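Local coordinates for protein titin (Homo sapiens, PDB 2J8O) that forms the giant elastic filament of striated muscle, to which this fragment contributes two immunoglobulin I-set domains in tandem, at residues N15-S20 / E97-I102; A74-V79 / S89-L94; I124-S129 / S158-V163. All coordinates share one frame; numbering follows the deposited sequence.

Interaction 1 (N15-S20 / E97-I102); sequences NVRYQS and EVPAKI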
loop_
_atom_site.group_PDB
_atom_site.type_symbol
_atom_site.label_atom_id
_atom_site.label_comp_id
_atom_site.label_asym_id
_atom_site.label_seq_id
_atom_site.Cartn_x
_atom_site.Cartn_y
_atom_site.Cartn_z
ATOM N N ASN A 15 1.987 11.566 3.180
ATOM C CA ASN A 15 1.931 10.210 3.697
ATOM C C ASN A 15 0.549 9.980 4.294
ATOM O O ASN A 15 0.157 10.634 5.263
ATOM C CB ASN A 15 3.061 9.961 4.689
ATOM C CG ASN A 15 4.454 10.209 4.066
ATOM O OD1 ASN A 15 5.241 9.283 3.882
ATOM N ND2 ASN A 15 4.740 11.458 3.728
ATOM N N VAL A 16 -0.209 9.088 3.668
ATOM C CA VAL A 16 -1.559 8.781 4.109
ATOM C C VAL A 16 -1.774 7.294 4.285
ATOM O O VAL A 16 -0.876 6.492 4.007
ATOM C CB VAL A 16 -2.606 9.264 3.106
ATOM C CG1 VAL A 16 -2.773 10.780 3.183
ATOM C CG2 VAL A 16 -2.248 8.778 1.695
ATOM N N ARG A 17 -2.977 6.947 4.751
ATOM C CA ARG A 17 -3.430 5.575 4.802
ATOM C C ARG A 17 -4.478 5.237 3.747
ATOM O O ARG A 17 -5.126 6.125 3.201
ATOM C CB ARG A 17 -3.973 5.274 6.184
ATOM C CG ARG A 17 -2.857 5.032 7.170
ATOM C CD ARG A 17 -3.344 4.365 8.415
ATOM N NE ARG A 17 -2.619 4.945 9.535
ATOM C CZ ARG A 17 -2.842 4.667 10.811
ATOM N NH1 ARG A 17 -3.781 3.788 11.159
ATOM N NH2 ARG A 17 -2.112 5.279 11.729
ATOM N N TYR A 18 -4.649 3.942 3.484
ATOM C CA TYR A 18 -5.647 3.470 2.533
ATOM C C TYR A 18 -7.009 4.109 2.747
ATOM O O TYR A 18 -7.404 4.372 3.884
ATOM C CB TYR A 18 -5.744 1.934 2.546
ATOM C CG TYR A 18 -4.516 1.305 1.925
ATOM C CD1 TYR A 18 -3.765 0.338 2.607
ATOM C CD2 TYR A 18 -4.060 1.730 0.660
ATOM C CE1 TYR A 18 -2.615 -0.207 2.029
ATOM C CE2 TYR A 18 -2.922 1.186 0.073
ATOM C CZ TYR A 18 -2.206 0.223 0.755
ATOM O OH TYR A 18 -1.087 -0.296 0.158
ATOM N N GLN A 19 -7.693 4.390 1.635
ATOM C CA GLN A 19 -9.090 4.859 1.635
ATOM C C GLN A 19 -9.333 6.258 2.192
ATOM O O GLN A 19 -10.484 6.672 2.353
ATOM C CB GLN A 19 -10.006 3.873 2.360
ATOM C CG GLN A 19 -10.207 2.581 1.620
ATOM C CD GLN A 19 -11.393 1.813 2.134
ATOM O OE1 GLN A 19 -11.643 1.765 3.342
ATOM N NE2 GLN A 19 -12.141 1.202 1.220
ATOM N N SER A 20 -8.277 6.986 2.510
ATOM C CA SER A 20 -8.492 8.319 3.001
ATOM C C SER A 20 -8.283 9.312 1.888
ATOM O O SER A 20 -7.910 8.939 0.784
ATOM C CB SER A 20 -7.597 8.646 4.182
ATOM O OG SER A 20 -8.139 9.781 4.855
ATOM N N GLU A 97 1.548 4.841 4.036
ATOM C CA GLU A 97 2.262 4.383 5.222
ATOM C C GLU A 97 1.262 3.687 6.112
ATOM O O GLU A 97 0.428 4.320 6.739
ATOM C CB GLU A 97 2.972 5.536 5.944
ATOM C CG GLU A 97 4.161 6.119 5.162
ATOM C CD GLU A 97 5.036 7.056 5.991
ATOM O OE1 GLU A 97 4.501 7.968 6.665
ATOM O OE2 GLU A 97 6.275 6.887 5.967
ATOM N N VAL A 98 1.344 2.362 6.133
ATOM C CA VAL A 98 0.288 1.526 6.649
ATOM C C VAL A 98 0.944 0.393 7.404
ATOM O O VAL A 98 1.700 -0.372 6.815
ATOM C CB VAL A 98 -0.592 1.026 5.478
ATOM C CG1 VAL A 98 -1.355 -0.263 5.806
ATOM C CG2 VAL A 98 -1.531 2.154 5.024
ATOM N N PRO A 99 0.671 0.303 8.718
ATOM C CA PRO A 99 1.205 -0.736 9.601
ATOM C C PRO A 99 0.838 -2.113 9.109
ATOM O O PRO A 99 -0.265 -2.306 8.593
ATOM C CB PRO A 99 0.487 -0.480 10.941
ATOM C CG PRO A 99 -0.665 0.431 10.617
ATOM C CD PRO A 99 -0.211 1.240 9.443
ATOM N N ALA A 100 1.769 -3.048 9.267
ATOM C CA ALA A 100 1.585 -4.427 8.902
ATOM C C ALA A 100 0.313 -5.014 9.521
ATOM O O ALA A 100 -0.022 -4.692 10.643
ATOM C CB ALA A 100 2.796 -5.216 9.348
ATOM N N LYS A 101 -0.388 -5.869 8.778
ATOM C CA LYS A 101 -1.600 -6.528 9.262
ATOM C C LYS A 101 -1.846 -7.781 8.446
ATOM O O LYS A 101 -1.822 -7.721 7.207
ATOM C CB LYS A 101 -2.812 -5.605 9.134
ATOM C CG LYS A 101 -3.829 -5.802 10.247
ATOM C CD LYS A 101 -5.211 -5.336 9.849
ATOM C CE LYS A 101 -6.236 -5.722 10.920
ATOM N NZ LYS A 101 -7.264 -4.629 11.038
ATOM N N ILE A 102 -2.041 -8.910 9.131
ATOM C CA ILE A 102 -2.412 -10.167 8.500
ATOM C C ILE A 102 -3.930 -10.279 8.438
ATOM O O ILE A 102 -4.608 -9.822 9.347
ATOM C CB ILE A 102 -1.851 -11.360 9.258
ATOM C CG1 ILE A 102 -0.340 -11.439 9.041
ATOM C CG2 ILE A 102 -2.498 -12.664 8.766
ATOM C CD1 ILE A 102 0.404 -12.114 10.147
#
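Val98 points its CG2 methyl into the angle between Arg17 and Tyr18, at the place where the short strand 14-16 ends its parallel pairing with strand 86-102, the A'-to-G pairing of an I-set immunoglobulin domain. With CG2 anti to its own carbonyl carbon, Val98 offers this methyl to both neighbours: Tyr18 CD1 and Arg17 CG each lie 3.8 Å from Val98 CG2. The tyrosine ring and the valine side chain meet at about a right angle, and Tyr18 CE1 reaches the second methyl, Val98 CG1, at 4.0 Å. Arg17 runs differently. Its CG passes 3.4 Å from Glu97 O, and the chain then bends at chi3 (-142°), so that Pro99 CD lies over one face of the guanidinium group, 4.4 Å from Arg17 NE. Just before this, Glu97 and Asn15 bring their side chains together with the carboxylate and amide planes 54° apart; Glu97 OE1 sits 3.2 Å from Asn15 CB. The backbones are tied here by Glu97 N, which donates to Val16 O. Beyond that bond the chains part, 17-20 folding into a type II turn and 98-102 running on toward the second domain. There Val98 pairs through its backbone with Lys131, a residue that Tyr18 also touches, and the contact therefore borders the junction of the two domains. The Glu97 N-Val16 O bond is 2.9 Å long and nearly straight, 168° at the hydrogen.

Interaction 2 (A74-V79 / S89-L94); sequences ATVYQV and SGTASL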
loop_
_atom_site.group_PDB
_atom_site.type_symbol
_atom_site.label_atom_id
_atom_site.label_comp_id
_atom_site.label_asym_id
_atom_site.label_seq_id
_atom_site.Cartn_x
_atom_site.Cartn_y
_atom_site.Cartn_z
ATOM N N ALA A 74 -0.573 6.064 -5.163
ATOM C CA ALA A 74 0.711 6.290 -4.488
ATOM C C ALA A 74 1.821 6.477 -5.495
ATOM O O ALA A 74 2.444 5.516 -5.944
ATOM C CB ALA A 74 1.057 5.137 -3.538
ATOM N N THR A 75 2.073 7.729 -5.840
ATOM C CA THR A 75 2.943 8.024 -6.959
ATOM C C THR A 75 3.420 9.487 -6.923
ATOM O O THR A 75 3.077 10.244 -6.020
ATOM C CB THR A 75 2.244 7.634 -8.318
ATOM O OG1 THR A 75 3.219 7.453 -9.350
ATOM C CG2 THR A 75 1.248 8.672 -8.748
ATOM N N VAL A 76 4.239 9.864 -7.897
ATOM C CA VAL A 76 4.711 11.238 -7.996
ATOM C C VAL A 76 3.680 12.047 -8.755
ATOM O O VAL A 76 3.217 11.625 -9.802
ATOM C CB VAL A 76 6.122 11.335 -8.639
ATOM C CG1 VAL A 76 6.243 10.435 -9.859
ATOM C CG2 VAL A 76 6.445 12.763 -9.016
ATOM N N TYR A 77 3.294 13.186 -8.198
ATOM C CA TYR A 77 2.380 14.095 -8.868
ATOM C C TYR A 77 3.141 15.355 -9.295
ATOM O O TYR A 77 4.126 15.745 -8.663
ATOM C CB TYR A 77 1.172 14.418 -7.976
ATOM C CG TYR A 77 0.283 13.214 -7.741
ATOM C CD1 TYR A 77 0.644 12.227 -6.818
ATOM C CD2 TYR A 77 -0.920 13.057 -8.435
ATOM C CE1 TYR A 77 -0.152 11.134 -6.596
ATOM C CE2 TYR A 77 -1.726 11.953 -8.228
ATOM C CZ TYR A 77 -1.341 10.989 -7.302
ATOM O OH TYR A 77 -2.124 9.865 -7.075
ATOM N N GLN A 78 2.697 15.960 -10.386
ATOM C CA GLN A 78 3.351 17.134 -10.960
ATOM C C GLN A 78 2.245 18.164 -11.023
ATOM O O GLN A 78 1.095 17.819 -11.310
ATOM C CB GLN A 78 3.906 16.821 -12.367
ATOM C CG GLN A 78 4.665 17.996 -13.047
ATOM C CD GLN A 78 4.851 17.884 -14.597
ATOM O OE1 GLN A 78 4.796 16.793 -15.177
ATOM N NE2 GLN A 78 5.071 19.032 -15.252
ATOM N N VAL A 79 2.567 19.406 -10.691
ATOM C CA VAL A 79 1.683 20.527 -10.953
ATOM C C VAL A 79 2.431 21.596 -11.763
ATOM O O VAL A 79 3.667 21.711 -11.678
ATOM C CB VAL A 79 1.140 21.119 -9.677
ATOM C CG1 VAL A 79 2.238 21.793 -8.879
ATOM C CG2 VAL A 79 0.048 22.116 -9.992
ATOM N N SER A 89 6.758 24.172 -12.657
ATOM C CA SER A 89 6.123 22.943 -12.241
ATOM C C SER A 89 6.736 22.365 -10.976
ATOM O O SER A 89 7.931 22.232 -10.869
ATOM C CB SER A 89 6.162 21.917 -13.376
ATOM O OG SER A 89 7.357 21.169 -13.336
ATOM N N GLY A 90 5.895 22.013 -10.014
ATOM C CA GLY A 90 6.365 21.426 -8.766
ATOM C C GLY A 90 6.031 19.949 -8.680
ATOM O O GLY A 90 5.016 19.489 -9.218
ATOM N N THR A 91 6.888 19.218 -7.983
ATOM C CA THR A 91 6.772 17.789 -7.860
ATOM C C THR A 91 6.615 17.339 -6.411
ATOM O O THR A 91 7.283 17.860 -5.513
ATOM C CB THR A 91 7.968 17.152 -8.491
ATOM O OG1 THR A 91 7.761 17.146 -9.906
ATOM C CG2 THR A 91 8.146 15.748 -8.025
ATOM N N ALA A 92 5.730 16.363 -6.203
ATOM C CA ALA A 92 5.455 15.826 -4.889
ATOM C C ALA A 92 4.944 14.382 -4.980
ATOM O O ALA A 92 4.169 14.036 -5.878
ATOM C CB ALA A 92 4.447 16.698 -4.173
ATOM N N SER A 93 5.394 13.549 -4.049
ATOM C CA SER A 93 5.007 12.158 -4.024
ATOM C C SER A 93 3.966 11.922 -2.939
ATOM O O SER A 93 3.941 12.591 -1.888
ATOM C CB SER A 93 6.215 11.245 -3.813
ATOM O OG SER A 93 6.971 11.682 -2.704
ATOM N N LEU A 94 3.083 10.986 -3.244
ATOM C CA LEU A 94 2.082 10.515 -2.317
ATOM C C LEU A 94 2.441 9.061 -2.056
ATOM O O LEU A 94 2.419 8.220 -2.970
ATOM C CB LEU A 94 0.678 10.677 -2.920
ATOM C CG LEU A 94 -0.564 9.979 -2.349
ATOM C CD1 LEU A 94 -0.760 10.277 -0.898
ATOM C CD2 LEU A 94 -1.794 10.430 -3.121
#
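Tyr77 and Ala92 form a hydrogen-bonded pair toward the open end of the antiparallel hairpin of strands 76-83 and 86-102, the F and G strands of an immunoglobulin sandwich. Tyr77 N donates to Ala92 O over 2.6 Å, and Ala92 N returns a bond of 3.0 Å to Tyr77 O. Val79 N to Gly90 O and Leu94 N to Thr75 O extend the pairing on either side. Side chains then alternate between two faces. On the outer one Val76 CG2 meets Thr91 CG2 at 3.6 Å, the two branches crossing obliquely, while the extended Gln78 chain brings NE2 to 3.6 Å from Ser89 CB. On the inner one, Tyr77 carries its CG anti to the carbonyl carbon (chi1 -67°), which leans the ring along the hairpin toward Leu94; Tyr77 CE1 lies 3.8 Å from Leu94 CB, and Ala92 O comes to the ring's edge near its plane. Further out, Leu24 packs on Tyr77, and Leu14, Val16 and Ala22 on Leu94. Val79, where many immunoglobulin domains carry the F-strand cysteine, touches Trp38. What fixes the phenol is a tyrosine corner: its hydroxyl is hydrogen-bonded to the backbone O of Asp73, four residues earlier, and so ties the loop entering the strand to the strand itself. A phenylalanine at this position would probably keep the packing on Leu94 but leave Asp73 O without its mate and the loop less firmly held. The same hydroxyl also rests near the leucine tip, with Tyr77 OH 4.0 Å from Leu94 CD2.

Interaction 3 (I124-S129 / S158-V163); sequences IKIPFS and SFTSLV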
loop_
_atom_site.group_PDB
_atom_site.type_symbol
_atom_site.label_atom_id
_atom_site.label_comp_id
_atom_site.label_asym_id
_atom_site.label_seq_id
_atom_site.Cartn_x
_atom_site.Cartn_y
_atom_site.Cartn_z
ATOM N N ILE A 124 -1.224 -22.866 2.706
ATOM C CA ILE A 124 -1.858 -21.920 3.581
ATOM C C ILE A 124 -1.582 -20.511 3.086
ATOM O O ILE A 124 -0.587 -19.885 3.451
ATOM C CB ILE A 124 -1.444 -22.111 5.047
ATOM C CG1 ILE A 124 -1.653 -23.582 5.449
ATOM C CG2 ILE A 124 -2.290 -21.221 5.897
ATOM C CD1 ILE A 124 -0.733 -24.088 6.539
ATOM N N LYS A 125 -2.483 -20.036 2.237
ATOM C CA LYS A 125 -2.401 -18.713 1.690
ATOM C C LYS A 125 -2.946 -17.649 2.682
ATOM O O LYS A 125 -4.137 -17.655 3.023
ATOM C CB LYS A 125 -3.163 -18.694 0.365
ATOM C CG LYS A 125 -3.371 -17.309 -0.217
ATOM C CD LYS A 125 -4.401 -17.353 -1.320
ATOM C CE LYS A 125 -4.779 -15.978 -1.780
ATOM N NZ LYS A 125 -4.950 -16.002 -3.262
ATOM N N ILE A 126 -2.068 -16.722 3.094
ATOM C CA ILE A 126 -2.341 -15.689 4.088
ATOM C C ILE A 126 -2.098 -14.279 3.521
ATOM O O ILE A 126 -0.955 -13.856 3.392
ATOM C CB ILE A 126 -1.390 -15.860 5.297
ATOM C CG1 ILE A 126 -1.596 -17.206 6.002
ATOM C CG2 ILE A 126 -1.525 -14.711 6.260
ATOM C CD1 ILE A 126 -2.728 -17.222 6.991
ATOM N N PRO A 127 -3.166 -13.545 3.184
ATOM C CA PRO A 127 -2.995 -12.185 2.693
ATOM C C PRO A 127 -2.531 -11.233 3.784
ATOM O O PRO A 127 -2.722 -11.486 4.966
ATOM C CB PRO A 127 -4.402 -11.800 2.232
ATOM C CG PRO A 127 -5.125 -13.120 2.106
ATOM C CD PRO A 127 -4.577 -13.945 3.182
ATOM N N PHE A 128 -1.929 -10.120 3.399
ATOM C CA PHE A 128 -1.508 -9.158 4.397
ATOM C C PHE A 128 -1.455 -7.810 3.772
ATOM O O PHE A 128 -1.388 -7.692 2.552
ATOM C CB PHE A 128 -0.152 -9.535 5.019
ATOM C CG PHE A 128 0.967 -9.668 4.021
ATOM C CD1 PHE A 128 1.505 -8.544 3.392
ATOM C CD2 PHE A 128 1.496 -10.895 3.734
ATOM C CE1 PHE A 128 2.536 -8.655 2.477
ATOM C CE2 PHE A 128 2.544 -11.019 2.809
ATOM C CZ PHE A 128 3.063 -9.896 2.181
ATOM N N SER A 129 -1.520 -6.800 4.625
ATOM C CA SER A 129 -1.401 -5.400 4.252
ATOM C C SER A 129 -0.147 -4.843 4.865
ATOM O O SER A 129 0.438 -5.460 5.743
ATOM C CB SER A 129 -2.582 -4.636 4.796
ATOM O OG SER A 129 -3.723 -5.016 4.056
ATOM N N SER A 158 1.652 -8.965 -1.391
ATOM C CA SER A 158 0.318 -8.887 -0.795
ATOM C C SER A 158 -0.170 -10.169 -0.151
ATOM O O SER A 158 -1.261 -10.184 0.442
ATOM C CB SER A 158 -0.702 -8.436 -1.851
ATOM O OG SER A 158 -0.803 -9.404 -2.888
ATOM N N PHE A 159 0.620 -11.241 -0.273
ATOM C CA PHE A 159 0.309 -12.488 0.384
ATOM C C PHE A 159 1.536 -13.357 0.575
ATOM O O PHE A 159 2.496 -13.341 -0.232
ATOM C CB PHE A 159 -0.775 -13.273 -0.387
ATOM C CG PHE A 159 -0.249 -14.117 -1.532
ATOM C CD1 PHE A 159 0.268 -15.383 -1.297
ATOM C CD2 PHE A 159 -0.297 -13.641 -2.837
ATOM C CE1 PHE A 159 0.750 -16.168 -2.339
ATOM C CE2 PHE A 159 0.173 -14.392 -3.890
ATOM C CZ PHE A 159 0.708 -15.680 -3.641
ATOM N N THR A 160 1.480 -14.137 1.642
ATOM C CA THR A 160 2.451 -15.159 1.871
ATOM C C THR A 160 1.734 -16.462 2.081
ATOM O O THR A 160 0.667 -16.518 2.692
ATOM C CB THR A 160 3.305 -14.910 3.097
ATOM O OG1 THR A 160 4.142 -16.060 3.286
ATOM C CG2 THR A 160 2.435 -14.707 4.351
ATOM N N SER A 161 2.340 -17.525 1.598
ATOM C CA SER A 161 1.671 -18.778 1.615
ATOM C C SER A 161 2.632 -19.840 2.106
ATOM O O SER A 161 3.799 -19.830 1.737
ATOM C CB SER A 161 1.167 -19.083 0.224
ATOM O OG SER A 161 0.351 -20.236 0.286
ATOM N N LEU A 162 2.165 -20.721 2.985
ATOM C CA LEU A 162 2.990 -21.837 3.415
ATOM C C LEU A 162 2.524 -23.089 2.677
ATOM O O LEU A 162 1.305 -23.394 2.669
ATOM C CB LEU A 162 2.955 -22.054 4.931
ATOM C CG LEU A 162 3.790 -23.257 5.413
ATOM C CD1 LEU A 162 5.277 -23.077 5.097
ATOM C CD2 LEU A 162 3.571 -23.604 6.901
ATOM N N VAL A 163 3.507 -23.802 2.066
ATOM C CA VAL A 163 3.194 -24.904 1.187
ATOM C C VAL A 163 4.094 -26.082 1.535
ATOM O O VAL A 163 5.240 -25.902 1.960
ATOM C CB VAL A 163 3.297 -24.465 -0.317
ATOM C CG1 VAL A 163 4.011 -23.110 -0.447
ATOM C CG2 VAL A 163 3.947 -25.530 -1.210
#
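Phe128 lays one face of its ring over the backbone that joins Ser158 to Phe159, closing one end of the antiparallel pairing between strands 123-131 and 159-163, the B and E strands of the second immunoglobulin sandwich. This is the tight part of the contact. Ser158 C stands 3.9 Å above the ring plane over its centre, Phe159 N is offset toward the rim, and Thr160 CB lies at the edge in the plane of the ring. The torsion that sets Phe128 CG between its backbone N and carbonyl carbon (chi1 58°) folds the ring against the opposite strand, with Phe128 CE2 3.4 Å from Phe159 C. On the inner face, which carries Ile124, Ile126, Thr160 and Leu162, Ile126 CB comes within 4.1 Å of Thr160 CG2, and Ile124 CD1 within 4.3 Å of Leu162 CD2. Trp138 packs on Ile126 and Leu162, and its NE1, together with Ile154 O, satisfies the buried Thr160 hydroxyl. Five backbone bonds join the strands, the endmost from Phe128 N to Ser158 O. The other face is looser except at the buried Ser161, whose OG lies 3.4 Å from Lys125 CA. Lys125 itself is exposed, Pro127 and Phe159 partly so, and Lys125 CG approaches Phe159 CD1 at 4.3 Å, the side chains barely touching. The ammonium group hangs above the aromatic ring, 12° off its normal, but the cation-pi distance is long and the attraction weak at most: Lys125 NZ is 5.3 Å from the centroid of the Phe159 ring.

Overall arrangement
Strand 86-102 threads the set together: its first half is the hairpin partner in interaction 2, and its end serves interaction 1 and then pairs with strand 123-131, which carries interaction 3. Along the chain, interaction 2 is nested within the loop closed by interaction 1, and interaction 3 follows both. The centre of interaction 1 lies about 19 Å from that of interaction 2 and about 18 Å from that of interaction 3, touching each; the other two, one in each domain, have centres about 32 Å apart and no direct touch. One strand, with an interruption, thus passes from the first immunoglobulin sandwich into the second, consistent with a short connection in an elongated domain pair.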